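Local atomic coordinates of nucleoside-triphosphatase THEP1 (Aquifex aeolicus, PDB entry 1YE8), a protein that hydrolyses nucleoside triphosphates, among them ATP, GTP, CTP, TTP and UTP, to the diphosphate and phosphate, without acting as a kinase. Residues Ser60-Thr65 and Val70-Val75; Lys117-Val122 and His143-Glu148. All coordinates share one frame; numbering follows the deposited sequence.

Interaction 1. Residues Ser60-Thr65 and Val70-Val75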
loop_
_atom_site.group_PDB
_atom_site.type_symbol
_atom_site.label_atom_id
_atom_site.label_comp_id
_atom_site.label_asym_id
_atom_site.label_seq_id
_atom_site.Cartn_x
_atom_site.Cartn_y
_atom_site.Cartn_z
ATOM N N SER A 60 -4.265 13.833 -2.902
ATOM C CA SER A 60 -4.364 13.962 -4.344
ATOM C C SER A 60 -5.787 14.363 -4.658
ATOM O O SER A 60 -6.720 13.772 -4.126
ATOM C CB SER A 60 -4.036 12.629 -5.008
ATOM O OG SER A 60 -4.224 12.692 -6.407
ATOM N N SER A 61 -5.961 15.376 -5.505
ATOM C CA SER A 61 -7.303 15.888 -5.778
ATOM C C SER A 61 -7.353 16.611 -7.110
ATOM O O SER A 61 -6.382 17.255 -7.510
ATOM C CB SER A 61 -7.757 16.862 -4.672
ATOM O OG SER A 61 -9.056 17.412 -4.932
ATOM N N LYS A 62 -8.507 16.518 -7.771
ATOM C CA LYS A 62 -8.810 17.368 -8.922
ATOM C C LYS A 62 -8.764 18.868 -8.579
ATOM O O LYS A 62 -8.567 19.679 -9.476
ATOM C CB LYS A 62 -10.159 16.980 -9.540
ATOM C CG LYS A 62 -10.147 15.561 -10.094
ATOM C CD LYS A 62 -11.388 15.220 -10.877
ATOM C CE LYS A 62 -11.224 13.852 -11.467
ATOM N NZ LYS A 62 -12.034 13.648 -12.679
ATOM N N PHE A 63 -8.918 19.228 -7.302
ATOM C CA PHE A 63 -8.830 20.640 -6.911
ATOM C C PHE A 63 -7.409 21.108 -6.645
ATOM O O PHE A 63 -7.167 22.318 -6.537
ATOM C CB PHE A 63 -9.632 20.908 -5.635
ATOM C CG PHE A 63 -11.106 20.652 -5.748
ATOM C CD1 PHE A 63 -11.898 21.383 -6.641
ATOM C CD2 PHE A 63 -11.718 19.716 -4.917
ATOM C CE1 PHE A 63 -13.276 21.152 -6.724
ATOM C CE2 PHE A 63 -13.100 19.477 -4.990
ATOM C CZ PHE A 63 -13.880 20.198 -5.894
ATOM N N PHE A 64 -6.461 20.183 -6.507
ATOM C CA PHE A 64 -5.108 20.574 -6.120
ATOM C C PHE A 64 -4.273 21.022 -7.296
ATOM O O PHE A 64 -4.098 20.276 -8.273
ATOM C CB PHE A 64 -4.357 19.403 -5.475
ATOM C CG PHE A 64 -4.784 19.052 -4.073
ATOM C CD1 PHE A 64 -5.753 19.767 -3.374
ATOM C CD2 PHE A 64 -4.182 17.954 -3.446
ATOM C CE1 PHE A 64 -6.126 19.402 -2.084
ATOM C CE2 PHE A 64 -4.524 17.593 -2.159
ATOM C CZ PHE A 64 -5.501 18.308 -1.461
ATOM N N THR A 65 -3.718 22.224 -7.188
ATOM C CA THR A 65 -2.715 22.662 -8.128
ATOM C C THR A 65 -1.375 22.004 -7.797
ATOM O O THR A 65 -0.906 22.091 -6.658
ATOM C CB THR A 65 -2.604 24.178 -8.043
ATOM O OG1 THR A 65 -3.854 24.741 -8.466
ATOM C CG2 THR A 65 -1.542 24.693 -9.023
ATOM N N VAL A 70 -1.368 13.139 -12.025
ATOM C CA VAL A 70 -1.816 11.889 -12.644
ATOM C C VAL A 70 -3.187 12.200 -13.233
ATOM O O VAL A 70 -4.176 12.306 -12.500
ATOM C CB VAL A 70 -1.880 10.708 -11.633
ATOM C CG1 VAL A 70 -2.440 9.447 -12.305
ATOM C CG2 VAL A 70 -0.503 10.441 -11.009
ATOM N N GLY A 71 -3.226 12.354 -14.562
ATOM C CA GLY A 71 -4.396 12.874 -15.249
ATOM C C GLY A 71 -4.798 14.228 -14.683
ATOM O O GLY A 71 -4.006 15.178 -14.690
ATOM N N SER A 72 -6.031 14.316 -14.194
ATOM C CA SER A 72 -6.533 15.573 -13.651
ATOM C C SER A 72 -6.264 15.726 -12.152
ATOM O O SER A 72 -6.620 16.743 -11.559
ATOM C CB SER A 72 -8.033 15.699 -13.910
ATOM O OG SER A 72 -8.738 14.700 -13.211
ATOM N N TYR A 73 -5.653 14.712 -11.532
ATOM C CA TYR A 73 -5.379 14.747 -10.090
ATOM C C TYR A 73 -4.036 15.397 -9.794
ATOM O O TYR A 73 -3.009 14.919 -10.259
ATOM C CB TYR A 73 -5.373 13.323 -9.524
ATOM C CG TYR A 73 -6.699 12.624 -9.661
ATOM C CD1 TYR A 73 -7.700 12.809 -8.723
ATOM C CD2 TYR A 73 -6.966 11.815 -10.763
ATOM C CE1 TYR A 73 -8.947 12.192 -8.860
ATOM C CE2 TYR A 73 -8.194 11.190 -10.905
ATOM C CZ TYR A 73 -9.178 11.386 -9.954
ATOM O OH TYR A 73 -10.404 10.774 -10.089
ATOM N N GLY A 74 -4.053 16.467 -9.006
ATOM C CA GLY A 74 -2.841 17.096 -8.506
ATOM C C GLY A 74 -2.423 16.424 -7.214
ATOM O O GLY A 74 -3.247 16.243 -6.320
ATOM N N VAL A 75 -1.159 16.019 -7.142
ATOM C CA VAL A 75 -0.632 15.316 -5.976
ATOM C C VAL A 75 0.197 16.250 -5.100
ATOM O O VAL A 75 1.148 16.908 -5.569
ATOM C CB VAL A 75 0.238 14.110 -6.383
ATOM C CG1 VAL A 75 0.801 13.401 -5.148
ATOM C CG2 VAL A 75 -0.567 13.129 -7.232
HETATM O O HOH W 1 -5.578 19.310 -10.472
#
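The aliphatic chain of K62 lies over one face of the Y73 ring: its CG stands 4.2 Å from the ring centroid and 28° off the ring normal, which meets the criterion for a CH-pi contact. The lysine is extended beyond CG and runs obliquely across the ring, bringing K62 CE beside the CZ-OH end, 3.5 Å from Y73 OH. OG of S72, toward the rim of the same ring face, is 3.2 Å from K62 CE. With CG anti to the carbonyl carbon (chi1 -62°), the Y73 ring lies beneath the K62 chain. OG of S60 rests 3.4 Å from Y73 CB; that hydroxyl is buried and has no hydrogen-bonding partner in the model.

Antiparallel pairing sets this register. S61 and G74 form a hydrogen-bonded pair, with S61 N to G74 O at 3.0 Å and G74 N to S61 O at 2.9 Å. S61 O also accepts from F64 N, which comes from the opposite face of the carbonyl and closes a type I turn, and S61 OG takes the amide of F63 as an ST turn. A water within hydrogen-bonding distance of F64 O and S72 O links the two loops, though more acceptors surround it than it has protons.

Strand 73-75 lies between strands 56-61 and 69-70 in the antiparallel sheet. On the far side of strand 56-61, strand 46-51 brings F47 edge-to-face with Y73, whose hydroxyl bonds to NE of R44.

Interaction 2. Residues Lys117-Val122 and His143-Glu148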
loop_
_atom_site.group_PDB
_atom_site.type_symbol
_atom_site.label_atom_id
_atom_site.label_comp_id
_atom_site.label_asym_id
_atom_site.label_seq_id
_atom_site.Cartn_x
_atom_site.Cartn_y
_atom_site.Cartn_z
ATOM N N LYS A 117 11.126 10.166 -0.525
ATOM C CA LYS A 117 11.194 9.536 0.776
ATOM C C LYS A 117 10.423 8.209 0.775
ATOM O O LYS A 117 10.892 7.211 1.325
ATOM C CB LYS A 117 10.629 10.456 1.865
ATOM C CG LYS A 117 11.497 11.665 2.183
ATOM C CD LYS A 117 10.815 12.513 3.234
ATOM C CE LYS A 117 11.499 13.849 3.450
ATOM N NZ LYS A 117 10.813 14.609 4.537
ATOM N N PHE A 118 9.249 8.200 0.144
ATOM C CA PHE A 118 8.453 6.984 0.047
ATOM C C PHE A 118 9.166 5.926 -0.802
ATOM O O PHE A 118 9.226 4.763 -0.408
ATOM C CB PHE A 118 7.082 7.310 -0.535
ATOM C CG PHE A 118 6.157 6.120 -0.675
ATOM C CD1 PHE A 118 5.621 5.468 0.444
ATOM C CD2 PHE A 118 5.804 5.676 -1.944
ATOM C CE1 PHE A 118 4.730 4.381 0.302
ATOM C CE2 PHE A 118 4.924 4.590 -2.096
ATOM C CZ PHE A 118 4.393 3.942 -0.977
ATOM N N ARG A 119 9.680 6.318 -1.961
ATOM C CA ARG A 119 10.412 5.352 -2.795
ATOM C C ARG A 119 11.552 4.675 -2.028
ATOM O O ARG A 119 11.703 3.444 -2.063
ATOM C CB ARG A 119 10.987 6.018 -4.044
ATOM C CG ARG A 119 9.959 6.564 -5.011
ATOM C CD ARG A 119 10.517 6.943 -6.371
ATOM N NE ARG A 119 11.598 7.927 -6.337
ATOM C CZ ARG A 119 11.444 9.242 -6.378
ATOM N NH1 ARG A 119 10.235 9.777 -6.405
ATOM N NH2 ARG A 119 12.509 10.043 -6.392
ATOM N N ASP A 120 12.348 5.473 -1.323
ATOM C CA ASP A 120 13.519 4.946 -0.631
ATOM C C ASP A 120 13.099 4.017 0.508
ATOM O O ASP A 120 13.694 2.960 0.714
ATOM C CB ASP A 120 14.407 6.080 -0.111
ATOM C CG ASP A 120 15.024 6.917 -1.230
ATOM O OD1 ASP A 120 15.087 6.451 -2.391
ATOM O OD2 ASP A 120 15.442 8.071 -1.032
ATOM N N LEU A 121 12.092 4.425 1.273
ATOM C CA LEU A 121 11.631 3.611 2.381
ATOM C C LEU A 121 10.953 2.310 1.892
ATOM O O LEU A 121 11.174 1.235 2.460
ATOM C CB LEU A 121 10.702 4.439 3.277
ATOM C CG LEU A 121 10.191 3.785 4.552
ATOM C CD1 LEU A 121 11.290 3.217 5.414
ATOM C CD2 LEU A 121 9.424 4.837 5.328
ATOM N N VAL A 122 10.159 2.402 0.825
ATOM C CA VAL A 122 9.594 1.200 0.209
ATOM C C VAL A 122 10.680 0.219 -0.239
ATOM O O VAL A 122 10.565 -0.974 0.028
ATOM C CB VAL A 122 8.641 1.551 -0.952
ATOM C CG1 VAL A 122 8.359 0.345 -1.877
ATOM C CG2 VAL A 122 7.356 2.125 -0.388
ATOM N N HIS A 143 5.740 2.842 -13.227
ATOM C CA HIS A 143 6.942 3.427 -12.637
ATOM C C HIS A 143 7.942 2.288 -12.446
ATOM O O HIS A 143 7.519 1.163 -12.181
ATOM C CB HIS A 143 6.599 4.053 -11.280
ATOM C CG HIS A 143 7.734 4.781 -10.638
ATOM N ND1 HIS A 143 8.748 4.138 -9.962
ATOM C CD2 HIS A 143 7.999 6.106 -10.543
ATOM C CE1 HIS A 143 9.603 5.035 -9.502
ATOM N NE2 HIS A 143 9.164 6.237 -9.834
ATOM N N PRO A 144 9.249 2.516 -12.590
ATOM C CA PRO A 144 10.195 1.408 -12.391
ATOM C C PRO A 144 10.113 0.695 -11.031
ATOM O O PRO A 144 10.391 -0.504 -10.976
ATOM C CB PRO A 144 11.561 2.068 -12.599
ATOM C CG PRO A 144 11.253 3.170 -13.504
ATOM C CD PRO A 144 9.948 3.752 -13.014
ATOM N N LEU A 145 9.738 1.389 -9.953
ATOM C CA LEU A 145 9.613 0.695 -8.666
ATOM C C LEU A 145 8.424 -0.288 -8.654
ATOM O O LEU A 145 8.495 -1.307 -7.998
ATOM C CB LEU A 145 9.569 1.685 -7.479
ATOM C CG LEU A 145 9.555 1.127 -6.045
ATOM C CD1 LEU A 145 10.564 0.005 -5.789
ATOM C CD2 LEU A 145 9.781 2.272 -5.059
ATOM N N VAL A 146 7.365 0.015 -9.402
ATOM C CA VAL A 146 6.257 -0.925 -9.548
ATOM C C VAL A 146 6.759 -2.217 -10.207
ATOM O O VAL A 146 6.446 -3.315 -9.731
ATOM C CB VAL A 146 5.072 -0.306 -10.340
ATOM C CG1 VAL A 146 4.044 -1.358 -10.698
ATOM C CG2 VAL A 146 4.407 0.832 -9.535
ATOM N N LYS A 147 7.555 -2.088 -11.276
ATOM C CA LYS A 147 8.123 -3.262 -11.956
ATOM C C LYS A 147 9.013 -4.067 -11.014
ATOM O O LYS A 147 8.937 -5.296 -10.954
ATOM C CB LYS A 147 8.918 -2.837 -13.183
ATOM C CG LYS A 147 9.191 -3.971 -14.180
ATOM C CD LYS A 147 10.087 -3.503 -15.329
ATOM C CE LYS A 147 9.283 -3.146 -16.567
ATOM N NZ LYS A 147 10.149 -2.811 -17.742
ATOM N N GLU A 148 9.838 -3.348 -10.253
ATOM C CA GLU A 148 10.746 -3.939 -9.285
ATOM C C GLU A 148 9.992 -4.782 -8.252
ATOM O O GLU A 148 10.410 -5.887 -7.902
ATOM C CB GLU A 148 11.525 -2.807 -8.608
ATOM C CG GLU A 148 12.531 -3.244 -7.567
ATOM C CD GLU A 148 13.301 -2.080 -6.975
ATOM O OE1 GLU A 148 13.681 -1.164 -7.736
ATOM O OE2 GLU A 148 13.546 -2.098 -5.750
#
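L145 fills the closely packed half of this contact, pushing CD2 against the backbone and side chains of helix 116-126. L145 CD2 lies 3.7 Å from R119 O. L145 CD2 is also 4.0 Å from V122 CG1, so one branch of the leucine meets two residues about one helical turn apart, R119 and V122. V122 presents CG1 because that methyl is anti to the backbone N (chi1 163°); its other methyl, CG2, packs over the F118 ring within the same helix. Both L145 and V122 are buried, and L113 from the preceding loop adds to the apolar cover on L145.

The two helices, 116-126 and 144-150, each follow a strand of the parallel sheet, 102-105 and 132-136, as in the alternating alpha/beta order of RecA-like P-loop NTPases. H143 is the N-cap of the second one: its ND1 accepts from L145 N at 2.9 Å, with an angle of 166° at the hydrogen and the donor close to the imidazole plane. This bond fixes the ring's rotation and leaves CE1 and NE2 directed at R119.

There the packing is sparser. R119 CD comes to 3.8 Å from H143 CE1, the two side chains crossing at about a right angle, and the guanidinium is turned 31° from the ring plane. Beyond CD, a bend at chi3 turns the guanidinium away from the imidazole, and NH1 bonds to O of L113. R119 and H143 are both partly exposed, while P144 CD lies over one face of the imidazole at the solvent-facing start of its helix.

Along the chain, 60-65 and 70-75 both precede 117-122 and 143-148; the centres of the two contacts lie 21 Å apart, with nearest atoms about 10 Å from each other. Interaction 1 joins strands of the antiparallel sheet, about 19 Å from the centre of the chain, whereas interaction 2 joins two helices of the parallel-sheet part, about 11 Å from it. Helix 77-97 and strand 102-105 come between them in sequence. V122 lies close to the predicted ATP-binding segment, its side chain about 4 Å from that of I108, whereas V75 stays about 10 Å from G109. The contacts thus hold separate parts of one NTPase fold, interaction 2 probably being the nearer to bound nucleotide.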